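Local coordinates for De Novo Protein OR329 (Artificial gene, PDB 4HXT) that has no known natural function, being a computationally designed armadillo-repeat protein, probably made to test designed self-assembly into cyclic homo-oligomers, at residues 16-20 against 57-61; 46-50 against 81-87; 149-154 against 189-193. One frame throughout, in Å; residues are numbered along the deposited sequence.

Overall arrangement
All three contacts join helices of armadillo-type repeats, with 31 to 37 residues between the closest ends of their segments; interactions 1 and 3 pair long helices side by side, whereas interaction 2 sets a helix against another's end. Interaction 3 is buried near the middle of the chain and combines alanine packing with an arginine held by an asparagine and a glutamate. Interaction 1, at the surface with its centre about 23 Å from that of the chain, pairs first turns through one hydrogen bond and packed aliphatic carbons. Interaction 2, partly buried, has no hydrogen bond across it and rests on valine and alanine methyls. Helices 45-52 and 58-71 link interactions 1 and 2, whose centres lie about 18 Å apart.

Interaction 1: residues 16-20 against 57-61; sequences SETQK and DSEVQ
The methyl CG2 of V60 is overlapped from the first turn of helix 16-30 by three side chains. The OE1 atom of Q19 lies 3.7 Å from V60 CG2, the OG of S16 at a similar range, and K20 crosses the valine at about a right angle, its CG 3.9 Å from V60 CG2. With CG1 anti to the backbone N (chi1 174°), V60 is left presenting CG2 to this group. Further along the lysine, K20 CD rests 3.4 Å from E59 CB, so the chain runs over the base of the glutamate while its ammonium goes back to its own helix: K20 NZ forms a 2.6 Å salt bridge with E17 OE2, reached from above the carboxylate plane.

The polar link across the contact is S16 OG to D57 OD2, 2.9 Å, made on the anti lone pair of the carboxylate. Its other oxygen, D57 OD1, accepts from E59 N at 3.0 Å, well above the carboxylate plane. D57 thus caps the start of helix 58-71 and ties it to helix 16-30, and the two bonds limit rotation of the carboxylate.

The segments are the opening turn of helix 16-30 and the N-cap and opening turn of helix 58-71, adjacent long helices in the solenoid. Both Q19 and V60 also touch L52 of helix 45-52, while Q19 NE2 bonds to L11 O, just after helix 3-10.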
loop_
_atom_site.group_PDB
_atom_site.type_symbol
_atom_site.label_atom_id
_atom_site.label_comp_id
_atom_site.label_asym_id
_atom_site.label_seq_id
_atom_site.Cartn_x
_atom_site.Cartn_y
_atom_site.Cartn_z
ATOM N N SER A 16 33.740 4.374 -23.545
ATOM C CA SER A 16 32.311 4.071 -23.633
ATOM C C SER A 16 32.057 2.613 -24.002
ATOM O O SER A 16 31.117 1.998 -23.500
ATOM C CB SER A 16 31.625 4.975 -24.663
ATOM O OG SER A 16 31.348 6.251 -24.119
ATOM N N GLU A 17 32.892 2.065 -24.879
ATOM C CA GLU A 17 32.746 0.674 -25.297
ATOM C C GLU A 17 32.835 -0.258 -24.095
ATOM O O GLU A 17 32.045 -1.189 -23.963
ATOM C CB GLU A 17 33.831 0.294 -26.311
ATOM C CG GLU A 17 33.786 1.095 -27.596
ATOM C CD GLU A 17 32.425 1.046 -28.266
ATOM O OE1 GLU A 17 32.005 -0.048 -28.701
ATOM O OE2 GLU A 17 31.773 2.109 -28.354
ATOM N N THR A 18 33.806 -0.003 -23.226
ATOM C CA THR A 18 33.992 -0.821 -22.036
ATOM C C THR A 18 32.803 -0.632 -21.093
ATOM O O THR A 18 32.264 -1.599 -20.562
ATOM C CB THR A 18 35.284 -0.428 -21.297
ATOM O OG1 THR A 18 36.392 -0.520 -22.202
ATOM C CG2 THR A 18 35.526 -1.348 -20.108
ATOM N N GLN A 19 32.399 0.618 -20.900
ATOM C CA GLN A 19 31.282 0.941 -20.020
ATOM C C GLN A 19 29.981 0.272 -20.454
ATOM O O GLN A 19 29.311 -0.386 -19.657
ATOM C CB GLN A 19 31.048 2.446 -19.983
ATOM C CG GLN A 19 32.091 3.243 -19.237
ATOM C CD GLN A 19 31.661 4.682 -19.082
ATOM O OE1 GLN A 19 31.416 5.372 -20.069
ATOM N NE2 GLN A 19 31.546 5.140 -17.841
ATOM N N LYS A 20 29.622 0.469 -21.722
ATOM C CA LYS A 20 28.405 -0.095 -22.305
ATOM C C LYS A 20 28.354 -1.602 -22.143
ATOM O O LYS A 20 27.316 -2.177 -21.800
ATOM C CB LYS A 20 28.316 0.224 -23.791
ATOM C CG LYS A 20 28.125 1.691 -24.103
ATOM C CD LYS A 20 28.004 1.941 -25.603
ATOM C CE LYS A 20 29.360 1.936 -26.296
ATOM N NZ LYS A 20 29.235 2.333 -27.729
ATOM N N ASP A 57 26.923 10.154 -22.988
ATOM C CA ASP A 57 26.755 9.205 -24.078
ATOM C C ASP A 57 25.450 8.421 -23.928
ATOM O O ASP A 57 25.340 7.544 -23.076
ATOM C CB ASP A 57 27.943 8.244 -24.112
ATOM C CG ASP A 57 27.878 7.282 -25.275
ATOM O OD1 ASP A 57 26.904 7.354 -26.051
ATOM O OD2 ASP A 57 28.804 6.456 -25.415
ATOM N N SER A 58 24.467 8.731 -24.768
ATOM C CA SER A 58 23.172 8.058 -24.707
ATOM C C SER A 58 23.292 6.539 -24.713
ATOM O O SER A 58 22.463 5.843 -24.129
ATOM C CB SER A 58 22.284 8.502 -25.869
ATOM O OG SER A 58 21.940 9.866 -25.744
ATOM N N GLU A 59 24.317 6.020 -25.380
ATOM C CA GLU A 59 24.507 4.577 -25.429
ATOM C C GLU A 59 24.786 4.037 -24.030
ATOM O O GLU A 59 24.307 2.961 -23.664
ATOM C CB GLU A 59 25.661 4.220 -26.366
ATOM C CG GLU A 59 25.390 4.557 -27.812
ATOM C CD GLU A 59 24.089 3.958 -28.312
ATOM O OE1 GLU A 59 23.951 2.716 -28.261
ATOM O OE2 GLU A 59 23.206 4.731 -28.753
ATOM N N VAL A 60 25.564 4.786 -23.255
ATOM C CA VAL A 60 25.892 4.382 -21.894
ATOM C C VAL A 60 24.651 4.520 -21.014
ATOM O O VAL A 60 24.358 3.647 -20.205
ATOM C CB VAL A 60 27.026 5.246 -21.313
ATOM C CG1 VAL A 60 27.248 4.894 -19.844
ATOM C CG2 VAL A 60 28.306 5.020 -22.109
ATOM N N GLN A 61 23.928 5.622 -21.180
ATOM C CA GLN A 61 22.711 5.858 -20.412
ATOM C C GLN A 61 21.715 4.729 -20.619
ATOM O O GLN A 61 21.168 4.185 -19.663
ATOM C CB GLN A 61 22.043 7.156 -20.846
ATOM C CG GLN A 61 22.809 8.419 -20.529
ATOM C CD GLN A 61 22.025 9.647 -20.932
ATOM O OE1 GLN A 61 21.650 9.797 -22.093
ATOM N NE2 GLN A 61 21.762 10.526 -19.974
#

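Interaction 2: residues 46-50 against 81-87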
loop_
_atom_site.group_PDB
_atom_site.type_symbol
_atom_site.label_atom_id
_atom_site.label_comp_id
_atom_site.label_asym_id
_atom_site.label_seq_id
_atom_site.Cartn_x
_atom_site.Cartn_y
_atom_site.Cartn_z
ATOM N N VAL A 46 24.509 -0.681 -8.054
ATOM C CA VAL A 46 23.414 0.269 -8.220
ATOM C C VAL A 46 23.911 1.717 -8.209
ATOM O O VAL A 46 23.601 2.484 -9.113
ATOM C CB VAL A 46 22.349 0.090 -7.111
ATOM C CG1 VAL A 46 21.300 1.193 -7.194
ATOM C CG2 VAL A 46 21.703 -1.279 -7.231
ATOM N N GLU A 47 24.677 2.084 -7.180
ATOM C CA GLU A 47 25.213 3.435 -7.063
ATOM C C GLU A 47 25.980 3.809 -8.325
ATOM O O GLU A 47 25.790 4.890 -8.876
ATOM C CB GLU A 47 26.158 3.552 -5.858
ATOM C CG GLU A 47 25.493 3.705 -4.493
ATOM C CD GLU A 47 24.885 2.415 -3.978
ATOM O OE1 GLU A 47 25.050 1.366 -4.631
ATOM O OE2 GLU A 47 24.243 2.446 -2.910
ATOM N N VAL A 48 26.840 2.907 -8.784
ATOM C CA VAL A 48 27.650 3.159 -9.971
ATOM C C VAL A 48 26.776 3.257 -11.222
ATOM O O VAL A 48 26.999 4.118 -12.067
ATOM C CB VAL A 48 28.707 2.049 -10.157
ATOM C CG1 VAL A 48 29.548 2.316 -11.393
ATOM C CG2 VAL A 48 29.590 1.957 -8.908
ATOM N N LEU A 49 25.781 2.380 -11.340
ATOM C CA LEU A 49 24.891 2.405 -12.499
ATOM C C LEU A 49 24.084 3.693 -12.533
ATOM O O LEU A 49 23.812 4.235 -13.604
ATOM C CB LEU A 49 23.943 1.206 -12.476
ATOM C CG LEU A 49 24.597 -0.113 -12.885
ATOM C CD1 LEU A 49 23.641 -1.256 -12.607
ATOM C CD2 LEU A 49 24.979 -0.061 -14.368
ATOM N N VAL A 50 23.694 4.173 -11.355
ATOM C CA VAL A 50 22.927 5.407 -11.252
ATOM C C VAL A 50 23.792 6.572 -11.711
ATOM O O VAL A 50 23.296 7.530 -12.301
ATOM C CB VAL A 50 22.445 5.649 -9.802
ATOM C CG1 VAL A 50 21.939 7.077 -9.642
ATOM C CG2 VAL A 50 21.331 4.662 -9.468
ATOM N N ALA A 81 17.526 -0.232 -2.949
ATOM C CA ALA A 81 18.900 0.184 -3.206
ATOM C C ALA A 81 18.897 1.268 -4.280
ATOM O O ALA A 81 19.654 2.233 -4.205
ATOM C CB ALA A 81 19.749 -1.021 -3.653
ATOM N N ILE A 82 18.029 1.111 -5.272
ATOM C CA ILE A 82 17.940 2.084 -6.349
ATOM C C ILE A 82 17.409 3.406 -5.825
ATOM O O ILE A 82 17.958 4.460 -6.130
ATOM C CB ILE A 82 17.013 1.604 -7.472
ATOM C CG1 ILE A 82 17.601 0.356 -8.133
ATOM C CG2 ILE A 82 16.825 2.721 -8.499
ATOM C CD1 ILE A 82 16.697 -0.278 -9.168
ATOM N N VAL A 83 16.335 3.343 -5.040
ATOM C CA VAL A 83 15.729 4.545 -4.483
ATOM C C VAL A 83 16.681 5.282 -3.545
ATOM O O VAL A 83 16.823 6.499 -3.629
ATOM C CB VAL A 83 14.425 4.206 -3.725
ATOM C CG1 VAL A 83 13.841 5.462 -3.099
ATOM C CG2 VAL A 83 13.407 3.586 -4.696
ATOM N N ASP A 84 17.348 4.545 -2.664
ATOM C CA ASP A 84 18.277 5.153 -1.717
ATOM C C ASP A 84 19.521 5.734 -2.380
ATOM O O ASP A 84 20.245 6.525 -1.772
ATOM C CB ASP A 84 18.681 4.137 -0.646
ATOM C CG ASP A 84 17.584 3.911 0.391
ATOM O OD1 ASP A 84 16.530 4.585 0.317
ATOM O OD2 ASP A 84 17.779 3.063 1.283
ATOM N N ALA A 85 19.769 5.342 -3.623
ATOM C CA ALA A 85 20.919 5.845 -4.364
ATOM C C ALA A 85 20.486 7.038 -5.212
ATOM O O ALA A 85 21.273 7.573 -5.994
ATOM C CB ALA A 85 21.495 4.750 -5.254
ATOM N N GLY A 86 19.227 7.445 -5.054
ATOM C CA GLY A 86 18.709 8.578 -5.804
ATOM C C GLY A 86 18.428 8.279 -7.266
ATOM O O GLY A 86 18.309 9.191 -8.085
ATOM N N GLY A 87 18.308 6.997 -7.594
ATOM C CA GLY A 87 18.053 6.596 -8.964
ATOM C C GLY A 87 16.737 7.029 -9.586
ATOM O O GLY A 87 16.661 7.216 -10.801
#
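V46 and V50, one turn apart on helix 45-52, face the end of helix 76-84 and the turn after it, and with A85 they supply most of the buried surface. V46 meets the last helical turn. Its CG1 touches backbone as much as side chain, lying 3.6 Å from I82 CA and as close to A81 O, and it also packs 3.9 Å from I82 CG1. The second branch, V46 CG2, reaches the methyl CB of A81 at 4.1 Å. CG1 stands anti to the backbone N (chi1 173°), which turns it onto the backbone at A81 and I82 and leaves CG2 for the A81 methyl.

A85 sets its CB against both valines, 4.1 Å from V46 CG1 and 4.2 Å from V50 CG2, the three methyls forming a near-equilateral triangle; the CG of E47 also approaches A85 CB. V50 lies against the chain reversal itself, with its CG1 3.7 Å from A85 O and its CG2 3.8 Å from G87 CA.

That reversal is a Schellman motif. G86 takes a positive phi of 74°, and two backbone bonds lead back into the last turn, from G87 N to I82 O and from G86 N to V83 O. At G87 a side chain would crowd V50 CG2 and collide with I82 CG2, so the lack of one lets the valine lie close to the backbone.

The contact thus joins helix 45-52 to the corner between helices 76-84 and 87-94. V41 of helix 34-42 flanks V46 and A81, and I71 of helix 58-71 packs on I82, while V83, pointing away from the valines, packs on W244 of the second subunit.

Interaction 3: residues 149-154 against 189-193; sequences ARALAN and EAARA
A153 CB sits over the centre of one face of the R192 guanidinium, 3.4 Å from R192 CZ, while N154 OD1 meets the edge of the same group. Both terminal nitrogens bond to that single oxygen: R192 NH1 to N154 OD1 at 2.9 Å runs nearly along the C=O axis, whereas NH2, at 3.0 Å, comes from above the carbonyl plane. On the other side of A153, the CB of A193 packs 3.7 Å from A153 CB. One turn earlier, A149 CB and E189 CB stand 3.6 Å apart. The alanines A149, A153 and A193 are consistent with the closest approach of 8.1 Å between the segment axes, which cross at 17°, close to parallel.

The arginine is placed by E189, one turn before it: R192 NH2 to E189 OE1 is a 2.8 Å salt bridge on the syn lone pair. R192 leaves its helix with CG anti to the backbone N (chi1 -178°) and bends at chi3, which carries the guanidinium across A153. The E189 carboxylate in turn lies alongside the aliphatic part of R150, with E189 CD 3.6 Å from R150 CB.

In the outer shell, N154 ND2 donates to A111 O of helix 100-113, so the amide is held at both ends, and the guanidinium of R150 turns away to N112 and E147. A leucine in place of R192 would probably leave N154 OD1 and the E189 carboxylate without their shared donor.

Two bonds from R192 satisfy the oxygen of the buried N154, and the nearby E189 carboxylate is likely to balance the arginine's charge, giving a polar link between successive repeats beside close alanine packing.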
loop_
_atom_site.group_PDB
_atom_site.type_symbol
_atom_site.label_atom_id
_atom_site.label_comp_id
_atom_site.label_asym_id
_atom_site.label_seq_id
_atom_site.Cartn_x
_atom_site.Cartn_y
_atom_site.Cartn_z
ATOM N N ALA A 149 2.399 3.582 -19.760
ATOM C CA ALA A 149 1.099 3.099 -19.308
ATOM C C ALA A 149 1.275 2.012 -18.245
ATOM O O ALA A 149 0.546 1.979 -17.254
ATOM C CB ALA A 149 0.299 2.558 -20.488
ATOM N N ARG A 150 2.240 1.121 -18.451
ATOM C CA ARG A 150 2.489 0.058 -17.486
ATOM C C ARG A 150 2.958 0.661 -16.164
ATOM O O ARG A 150 2.544 0.220 -15.094
ATOM C CB ARG A 150 3.540 -0.931 -18.012
ATOM C CG ARG A 150 3.823 -2.084 -17.044
ATOM C CD ARG A 150 4.686 -3.180 -17.667
ATOM N NE ARG A 150 6.091 -2.809 -17.792
ATOM C CZ ARG A 150 7.024 -3.088 -16.886
ATOM N NH1 ARG A 150 6.708 -3.746 -15.780
ATOM N NH2 ARG A 150 8.279 -2.709 -17.088
ATOM N N ALA A 151 3.815 1.676 -16.238
ATOM C CA ALA A 151 4.313 2.321 -15.029
ATOM C C ALA A 151 3.152 2.966 -14.270
ATOM O O ALA A 151 3.036 2.825 -13.054
ATOM C CB ALA A 151 5.362 3.377 -15.390
ATOM N N LEU A 152 2.292 3.674 -14.996
ATOM C CA LEU A 152 1.154 4.335 -14.375
ATOM C C LEU A 152 0.189 3.328 -13.757
ATOM O O LEU A 152 -0.377 3.579 -12.692
ATOM C CB LEU A 152 0.436 5.219 -15.399
ATOM C CG LEU A 152 1.209 6.495 -15.758
ATOM C CD1 LEU A 152 0.484 7.233 -16.866
ATOM C CD2 LEU A 152 1.347 7.384 -14.525
ATOM N N ALA A 153 0.003 2.188 -14.418
ATOM C CA ALA A 153 -0.882 1.152 -13.887
ATOM C C ALA A 153 -0.329 0.647 -12.548
ATOM O O ALA A 153 -1.082 0.431 -11.593
ATOM C CB ALA A 153 -1.000 -0.008 -14.882
ATOM N N ASN A 154 0.985 0.462 -12.479
ATOM C CA ASN A 154 1.606 -0.013 -11.245
ATOM C C ASN A 154 1.541 1.052 -10.166
ATOM O O ASN A 154 1.271 0.758 -9.001
ATOM C CB ASN A 154 3.059 -0.419 -11.500
ATOM C CG ASN A 154 3.164 -1.653 -12.372
ATOM O OD1 ASN A 154 2.159 -2.301 -12.656
ATOM N ND2 ASN A 154 4.380 -1.989 -12.795
ATOM N N GLU A 189 -2.678 -2.149 -20.775
ATOM C CA GLU A 189 -2.104 -1.392 -19.662
ATOM C C GLU A 189 -2.996 -0.216 -19.258
ATOM O O GLU A 189 -3.115 0.112 -18.072
ATOM C CB GLU A 189 -0.720 -0.859 -20.039
ATOM C CG GLU A 189 0.338 -1.927 -20.286
ATOM C CD GLU A 189 0.656 -2.756 -19.051
ATOM O OE1 GLU A 189 0.258 -2.365 -17.930
ATOM O OE2 GLU A 189 1.322 -3.800 -19.205
ATOM N N ALA A 190 -3.610 0.428 -20.246
ATOM C CA ALA A 190 -4.489 1.554 -19.963
ATOM C C ALA A 190 -5.708 1.062 -19.186
ATOM O O ALA A 190 -6.170 1.725 -18.261
ATOM C CB ALA A 190 -4.923 2.222 -21.267
ATOM N N ALA A 191 -6.227 -0.104 -19.567
ATOM C CA ALA A 191 -7.388 -0.677 -18.892
ATOM C C ALA A 191 -7.037 -1.072 -17.455
ATOM O O ALA A 191 -7.832 -0.861 -16.538
ATOM C CB ALA A 191 -7.897 -1.895 -19.656
ATOM N N ARG A 192 -5.857 -1.660 -17.261
ATOM C CA ARG A 192 -5.429 -2.061 -15.919
ATOM C C ARG A 192 -5.224 -0.814 -15.057
ATOM O O ARG A 192 -5.622 -0.779 -13.896
ATOM C CB ARG A 192 -4.125 -2.871 -15.981
ATOM C CG ARG A 192 -3.637 -3.374 -14.625
ATOM C CD ARG A 192 -2.553 -4.445 -14.778
ATOM N NE ARG A 192 -1.300 -3.928 -15.327
ATOM C CZ ARG A 192 -0.344 -3.354 -14.603
ATOM N NH1 ARG A 192 -0.497 -3.220 -13.292
ATOM N NH2 ARG A 192 0.771 -2.925 -15.185
ATOM N N ALA A 193 -4.615 0.215 -15.633
ATOM C CA ALA A 193 -4.378 1.456 -14.887
ATOM C C ALA A 193 -5.690 2.055 -14.390
ATOM O O ALA A 193 -5.791 2.470 -13.237
ATOM C CB ALA A 193 -3.640 2.468 -15.760
#